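Side-chain contacts in probable acetyltransferases (Chromobacterium violaceum, PDB 3PZJ), which probably acts as a GNAT-family acetyltransferase, perhaps transferring acetyl groups to the N-termini of proteins: residues Ala83-Val86 and Ala92-Val95; Tyr110-Gln115 and Ala119-His124; Val125-Ala130 and Glu139-Leu144. All blocks are in the same frame, centred on the assembly; numbering follows the deposited sequence. Where two conformers were deposited one is given.

Interaction 1. Residues Ala83-Val86 and Ala92-Val95. With NA (sodium ion), chain C.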
# COMPACT_ATOMS: atom_id res chain seq x y z
N ALA A 83 -9.08 -19.38 -1.26
CA ALA A 83 -9.45 -19.15 -2.63
C ALA A 83 -9.64 -17.69 -2.93
O ALA A 83 -9.10 -17.25 -3.90
CB ALA A 83 -10.71 -19.92 -2.99
N LEU A 84 -10.40 -16.94 -2.12
CA LEU A 84 -10.56 -15.49 -2.33
C LEU A 84 -9.24 -14.71 -2.12
O LEU A 84 -8.99 -13.68 -2.79
CB LEU A 84 -11.64 -14.92 -1.39
CG LEU A 84 -13.05 -15.47 -1.54
CD1 LEU A 84 -14.03 -14.95 -0.49
CD2 LEU A 84 -13.55 -15.16 -2.96
N THR A 85 -8.37 -15.18 -1.23
CA THR A 85 -7.06 -14.48 -1.09
C THR A 85 -6.17 -14.65 -2.37
O THR A 85 -5.62 -13.67 -2.91
CB THR A 85 -6.31 -15.00 0.15
OG1 THR A 85 -7.09 -14.76 1.32
CG2 THR A 85 -4.97 -14.34 0.32
N VAL A 86 -6.05 -15.88 -2.84
CA VAL A 86 -5.25 -16.17 -4.02
C VAL A 86 -5.87 -15.68 -5.33
O VAL A 86 -5.16 -15.38 -6.31
CB VAL A 86 -5.02 -17.71 -4.09
CG1 VAL A 86 -4.43 -18.09 -5.40
CG2 VAL A 86 -4.06 -18.08 -2.95
N ALA A 92 0.12 -14.13 -4.34
CA ALA A 92 0.45 -15.50 -4.74
C ALA A 92 0.92 -16.23 -3.50
O ALA A 92 1.75 -15.69 -2.77
CB ALA A 92 1.56 -15.52 -5.80
N LEU A 93 0.39 -17.41 -3.25
CA LEU A 93 0.76 -18.16 -2.05
C LEU A 93 1.38 -19.49 -2.41
O LEU A 93 1.14 -20.00 -3.52
CB LEU A 93 -0.44 -18.46 -1.18
CG LEU A 93 -1.20 -17.26 -0.55
CD1 LEU A 93 -2.44 -17.81 0.22
CD2 LEU A 93 -0.30 -16.45 0.34
N TYR A 94 2.19 -20.00 -1.50
CA TYR A 94 2.96 -21.24 -1.67
C TYR A 94 2.84 -22.03 -0.39
O TYR A 94 2.74 -21.46 0.71
CB TYR A 94 4.42 -20.94 -1.93
CG TYR A 94 4.61 -20.10 -3.18
CD1 TYR A 94 4.89 -20.70 -4.42
CD2 TYR A 94 4.48 -18.73 -3.14
CE1 TYR A 94 5.05 -19.92 -5.56
CE2 TYR A 94 4.65 -17.95 -4.27
CZ TYR A 94 4.85 -18.56 -5.48
OH TYR A 94 4.99 -17.83 -6.62
N VAL A 95 2.85 -23.35 -0.54
CA VAL A 95 2.86 -24.28 0.53
C VAL A 95 4.33 -24.75 0.82
O VAL A 95 5.11 -25.08 -0.08
CB VAL A 95 1.98 -25.49 0.20
CG1 VAL A 95 2.10 -26.48 1.33
CG2 VAL A 95 0.52 -25.06 0.03
NA NA C . -3.40 -14.36 -7.12
O HOH W 1 -2.11 -16.36 -7.66
O HOH W 2 -3.73 -14.20 -9.42

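Interaction 2. Residues Tyr110-Gln115 and Ala119-His124. With EDO (1,2-ethanediol), chain D.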
# COMPACT_ATOMS: atom_id res chain seq x y z
N TYR A 110 3.48 -13.82 -1.44
CA TYR A 110 3.62 -12.43 -1.75
C TYR A 110 2.24 -11.79 -1.72
O TYR A 110 1.20 -12.40 -2.10
CB TYR A 110 4.21 -12.30 -3.14
CG TYR A 110 5.58 -12.95 -3.37
CD1 TYR A 110 6.69 -12.54 -2.67
CD2 TYR A 110 5.75 -13.92 -4.37
CE1 TYR A 110 7.95 -13.07 -2.96
CE2 TYR A 110 7.03 -14.48 -4.63
CZ TYR A 110 8.09 -14.04 -3.91
OH TYR A 110 9.30 -14.55 -4.20
N ARG A 111 2.20 -10.53 -1.31
CA ARG A 111 1.02 -9.74 -1.54
C ARG A 111 1.42 -8.34 -1.90
O ARG A 111 2.61 -7.95 -1.87
CB ARG A 111 0.12 -9.71 -0.32
CG ARG A 111 0.85 -9.10 0.91
CD ARG A 111 0.01 -9.33 2.23
NE ARG A 111 -1.32 -8.80 2.09
CZ ARG A 111 -1.71 -7.53 2.34
NH1 ARG A 111 -0.87 -6.61 2.81
NH2 ARG A 111 -2.98 -7.16 2.13
N GLN A 112 0.43 -7.60 -2.31
CA GLN A 112 0.65 -6.21 -2.77
C GLN A 112 1.80 -6.16 -3.82
O GLN A 112 2.66 -5.31 -3.72
CB GLN A 112 0.94 -5.27 -1.56
CG GLN A 112 -0.18 -5.19 -0.54
CD GLN A 112 -1.39 -4.53 -1.12
OE1 GLN A 112 -2.39 -5.19 -1.44
NE2 GLN A 112 -1.31 -3.26 -1.27
N MSE A 113 1.84 -7.10 -4.76
CA MSE A 113 2.82 -7.09 -5.83
C MSE A 113 2.50 -5.88 -6.75
O MSE A 113 1.32 -5.68 -7.20
CB MSE A 113 2.76 -8.38 -6.63
CG MSE A 113 3.50 -8.33 -7.95
SE MSE A 113 3.32 -10.03 -8.82
CE MSE A 113 3.95 -11.26 -7.42
N VAL A 114 3.51 -5.06 -6.98
CA VAL A 114 3.42 -3.93 -7.89
C VAL A 114 4.56 -4.08 -8.87
O VAL A 114 5.65 -3.54 -8.69
CB VAL A 114 3.45 -2.51 -7.17
CG1 VAL A 114 3.08 -1.40 -8.17
CG2 VAL A 114 2.53 -2.53 -5.89
N GLN A 115 4.32 -4.83 -9.92
CA GLN A 115 5.37 -5.11 -10.90
C GLN A 115 5.99 -3.88 -11.46
O GLN A 115 7.23 -3.79 -11.56
CB GLN A 115 4.87 -5.98 -12.09
CG GLN A 115 4.37 -7.33 -11.63
CD GLN A 115 3.85 -8.14 -12.73
OE1 GLN A 115 2.64 -8.26 -12.88
NE2 GLN A 115 4.73 -8.65 -13.57
N ALA A 119 8.00 -3.42 -6.40
CA ALA A 119 7.75 -3.47 -4.98
C ALA A 119 6.85 -4.67 -4.71
O ALA A 119 5.84 -4.89 -5.42
CB ALA A 119 7.07 -2.15 -4.45
N ILE A 120 7.14 -5.37 -3.59
CA ILE A 120 6.37 -6.56 -3.19
C ILE A 120 6.41 -6.68 -1.67
O ILE A 120 7.28 -6.04 -1.04
CB ILE A 120 6.95 -7.82 -3.89
CG1 ILE A 120 5.95 -8.97 -3.88
CG2 ILE A 120 8.38 -8.16 -3.41
CD1 ILE A 120 6.21 -10.04 -5.09
N GLU A 121 5.52 -7.51 -1.11
CA GLU A 121 5.45 -7.74 0.33
C GLU A 121 5.44 -9.25 0.56
O GLU A 121 4.70 -9.93 -0.16
CB GLU A 121 4.20 -7.11 0.84
CG GLU A 121 3.97 -7.28 2.35
CD GLU A 121 2.64 -6.68 2.80
OE1 GLU A 121 2.07 -5.78 2.17
OE2 GLU A 121 2.14 -7.22 3.79
N ILE A 122 6.33 -9.79 1.43
CA ILE A 122 6.22 -11.17 1.88
C ILE A 122 5.23 -11.15 3.04
O ILE A 122 5.42 -10.41 3.97
CB ILE A 122 7.59 -11.75 2.27
CG1 ILE A 122 8.36 -12.08 1.00
CG2 ILE A 122 7.48 -13.02 3.07
CD1 ILE A 122 9.84 -12.23 1.16
N GLY A 123 4.18 -11.93 2.92
CA GLY A 123 3.18 -12.05 3.93
C GLY A 123 2.45 -13.35 3.93
O GLY A 123 2.94 -14.33 3.36
N HIS A 124 1.36 -13.35 4.67
CA HIS A 124 0.59 -14.50 4.97
C HIS A 124 1.48 -15.62 5.48
O HIS A 124 1.30 -16.80 5.14
CB HIS A 124 -0.19 -14.94 3.70
CG HIS A 124 -1.31 -14.03 3.35
ND1 HIS A 124 -1.34 -13.36 2.16
CD2 HIS A 124 -2.45 -13.69 4.00
CE1 HIS A 124 -2.42 -12.59 2.11
NE2 HIS A 124 -3.11 -12.76 3.22
C1 EDO D . -0.90 -11.71 6.57
O1 EDO D . -0.72 -12.73 7.52
C2 EDO D . 0.34 -10.85 6.55
O2 EDO D . 0.53 -10.48 5.21

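Interaction 3. Residues Val125-Ala130 and Glu139-Leu144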
# COMPACT_ATOMS: atom_id res chain seq x y z
N VAL A 125 2.39 -15.26 6.40
CA VAL A 125 3.31 -16.23 6.93
C VAL A 125 2.62 -17.00 8.03
O VAL A 125 2.29 -16.45 9.12
CB VAL A 125 4.58 -15.58 7.49
CG1 VAL A 125 5.56 -16.64 8.17
CG2 VAL A 125 5.26 -14.68 6.46
N ASN A 126 2.29 -18.25 7.70
CA ASN A 126 1.49 -19.15 8.55
C ASN A 126 2.23 -20.47 8.68
O ASN A 126 2.08 -21.40 7.83
CB ASN A 126 0.14 -19.39 7.90
CG ASN A 126 -0.80 -18.23 8.08
OD1 ASN A 126 -1.45 -18.17 9.11
ND2 ASN A 126 -0.78 -17.23 7.17
N PHE A 127 3.06 -20.55 9.73
CA PHE A 127 3.93 -21.72 9.91
C PHE A 127 3.42 -22.55 11.07
O PHE A 127 3.16 -22.02 12.15
CB PHE A 127 5.35 -21.25 10.21
CG PHE A 127 6.10 -20.65 9.03
CD1 PHE A 127 5.60 -20.64 7.75
CD2 PHE A 127 7.35 -20.12 9.22
CE1 PHE A 127 6.33 -20.12 6.68
CE2 PHE A 127 8.04 -19.56 8.17
CZ PHE A 127 7.57 -19.63 6.89
N SER A 128 3.32 -23.86 10.87
CA SER A 128 2.89 -24.79 11.95
C SER A 128 3.89 -24.73 13.07
O SER A 128 5.02 -24.35 12.87
CB SER A 128 2.83 -26.21 11.38
OG SER A 128 4.11 -26.73 11.15
N PRO A 129 3.51 -25.14 14.29
CA PRO A 129 4.52 -25.09 15.37
C PRO A 129 5.81 -25.92 15.07
O PRO A 129 6.92 -25.48 15.32
CB PRO A 129 3.74 -25.59 16.61
CG PRO A 129 2.25 -25.29 16.25
CD PRO A 129 2.16 -25.48 14.75
N ALA A 130 5.66 -27.07 14.45
CA ALA A 130 6.76 -27.91 14.07
C ALA A 130 7.74 -27.22 13.13
O ALA A 130 8.92 -27.60 13.06
CB ALA A 130 6.24 -29.20 13.44
N GLU A 139 14.68 -21.09 5.57
CA GLU A 139 14.85 -21.30 4.16
C GLU A 139 13.62 -20.90 3.36
O GLU A 139 13.78 -20.31 2.28
CB GLU A 139 15.20 -22.77 3.88
CG GLU A 139 15.54 -22.93 2.40
CD GLU A 139 16.23 -24.25 2.05
OE1 GLU A 139 16.16 -25.20 2.86
OE2 GLU A 139 16.82 -24.32 0.94
N ALA A 140 12.41 -21.16 3.90
CA ALA A 140 11.19 -20.78 3.17
C ALA A 140 11.20 -19.25 2.87
O ALA A 140 10.96 -18.78 1.76
CB ALA A 140 9.97 -21.18 3.99
N VAL A 141 11.49 -18.47 3.88
CA VAL A 141 11.50 -17.04 3.69
C VAL A 141 12.67 -16.59 2.75
O VAL A 141 12.50 -15.78 1.81
CB VAL A 141 11.54 -16.31 5.03
CG1 VAL A 141 11.74 -14.84 4.76
CG2 VAL A 141 10.24 -16.47 5.78
N PHE A 142 13.86 -17.10 2.99
CA PHE A 142 15.01 -16.84 2.11
C PHE A 142 14.69 -17.15 0.66
O PHE A 142 15.05 -16.36 -0.21
CB PHE A 142 16.14 -17.73 2.55
CG PHE A 142 17.33 -17.68 1.68
CD1 PHE A 142 18.34 -16.80 1.95
CD2 PHE A 142 17.52 -18.63 0.67
CE1 PHE A 142 19.50 -16.79 1.16
CE2 PHE A 142 18.65 -18.62 -0.10
CZ PHE A 142 19.64 -17.70 0.15
N LEU A 143 13.98 -18.24 0.38
CA LEU A 143 13.60 -18.58 -1.03
C LEU A 143 12.63 -17.56 -1.68
O LEU A 143 12.79 -17.23 -2.88
CB LEU A 143 13.02 -19.96 -1.12
CG LEU A 143 13.96 -21.11 -0.93
CD1 LEU A 143 13.18 -22.47 -0.75
CD2 LEU A 143 14.93 -21.17 -2.14
N LEU A 144 11.71 -16.95 -0.89
CA LEU A 144 10.88 -15.90 -1.45
C LEU A 144 11.66 -14.64 -1.63
O LEU A 144 11.42 -13.95 -2.62
CB LEU A 144 9.62 -15.65 -0.65
CG LEU A 144 8.53 -16.73 -0.66
CD1 LEU A 144 7.30 -16.18 -0.00
CD2 LEU A 144 8.19 -17.30 -2.06

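Interaction 1. Residues Ala83-Val86 and Ala92-Val95
Val86 near the end of helix 75-87 packs on Leu93 of strand 92-98, a helix-to-strand join inside the GNAT fold, with a short loop between them that wraps a sodium ion. The tight part is a single methyl group. Val86 CG2 lies against the leucine, 3.6 Å from Leu93 CD1 and 3.8 Å from Leu93 CG, with Leu93 CB a little farther off. Val86 can present this branch because its other methyl, CG1, stands anti to the backbone N (chi1 169°), which swings CG2 to the leucine side. Leu93 turns its CB toward the helix.

Thr85 makes a looser second contact: its CG2 stays 4.3 Å from Leu93 CD1. Its hydroxyl takes no part across the contact, since OG1 is hydrogen-bonded to Trp81 O within the same helix. On the sheet side, His124 of the neighbouring hairpin touches both Thr85 and Leu93, so a third element closes over the Thr85-Leu93 side.

The looser, wetter side is the backbone of Val86, where the chain meets water. Val86 O binds the sodium ion at 2.2 Å, and the carbonyl oxygens of Gln88 and Thr91 add two more protein ligands, so the loop leading from helix to strand curls round the metal. A carbonyl at the C-terminal end of a helix would be expected to suit a cation. Two waters complete the observed ligands, and Val86 CG1, the methyl that does not meet Leu93, stands 4.2 Å from the sodium ion.

Interaction 2. Residues Tyr110-Gln115 and Ala119-His124
Tyr110 and Ile122 form a non-hydrogen-bonded antiparallel pair, Arg111 and Glu121 the hydrogen-bonded pair beside it, and a beta bulge shifts the register by one before Val114 pairs with Ala119 in this hairpin of strands 106-114 and 119-127. Arg111 N to Glu121 O and Val114 N to Ala119 O are firm bonds, both 2.8 Å; the Val114-Ala119 pair also has its return bond, whereas that from Glu121 N to Arg111 O is weak.

One face of the hairpin is greasy. Ile120 lays its CD1 over the Tyr110 ring in a CH-pi contact, 3.8 Å from the centroid, while Ile122 CG1 runs beside the same ring. The phenol reaches on to hydrogen-bond Leu144 O of helix 135-150.

Arg111 and Glu121 lie side by side on the other face. Arg111 CG sits between the backbone N and carbonyl carbon (chi1 60°), and a bend at chi3 brings NH1 to the carboxylate, 3.1 Å from Glu121 OE1 and 3.2 Å from Glu121 OE2. Both bonds are weak, and the two planes stand 75° apart, so a single nitrogen is shared by both oxygens. Gln112 CG lies over one guanidinium face, toward its rim, and His124 CE1 meets the edge 3.9 Å from Arg111 NE. His124 N donates to O2 of a 1,2-ethanediol, probably from the crystallisation liquor, at 3.0 Å.

Because the carboxylate of Glu121 also feels Arg159, weakly and at long range, Arg111 and Glu121 are probably positioned more by charge than by directed bonds, whereas ring and methyl packing holds the greasy face.

Interaction 3. Residues Val125-Ala130 and Glu139-Leu144
Purely apolar packing joins Phe127 at the end of strand 119-127 to Ala140 and Val141 of helix 135-150, within the beta-alpha-beta unit that continues into strand 155-161. In GNAT enzymes the turn between this strand and helix commonly receives the pyrophosphate of coenzyme A, so the contact probably lies in the strand-helix unit that carries the cofactor turn; no cofactor is bound here.

The far end of the phenyl ring does the touching. Phe127 CZ is 4.1 Å from Ala140 CB and 4.3 Å from Val141 CG2, so two consecutive helix residues receive one ring corner. Both methyls approach obliquely. With CG beside the backbone N (chi1 -73°), the ring reaches out from the strand to the helix, and one face is covered from its own strand: Val125 CG1 stands over the ring centre, 3.7 Å above the plane. Val125 and Phe127 are two apart in the strand and share the helix-facing side, while Asn126 between them faces the other way.

On the buried side other strands of the sheet close in: Leu108 touches Phe127 and Val141, and Val96 touches Phe127 and Ala140. Ala140 also rests on Leu41 of strand 39-43, so this one small side chain meets both the ring and the sheet.

No hydrogen bond crosses between the two segments. What holds strand to helix here is therefore dispersion and the exclusion of water, in a small contact that is continued by the apolar side chains of the sheet around it.

The three contacts follow one another along the chain and meet on one sheet. Interactions 1 and 2, with centres 12 Å apart, join through a probable hydrogen bond from Tyr110 N to Ala92 O (2.9 Å), and His124 packs back on interaction 1, its CE1 3.6 Å from Thr85 CG2. Interaction 3 continues the strand used by interaction 2, and Ile122 CD1 packs 3.9 Å from Leu144 CB on the helix. Tyr69 OH connects interactions 2 and 3, bonding both the ethanediol of interaction 2 and Asn126. The sodium ion belongs to interaction 1, about 8 Å from the nearest side-chain atom of Met113.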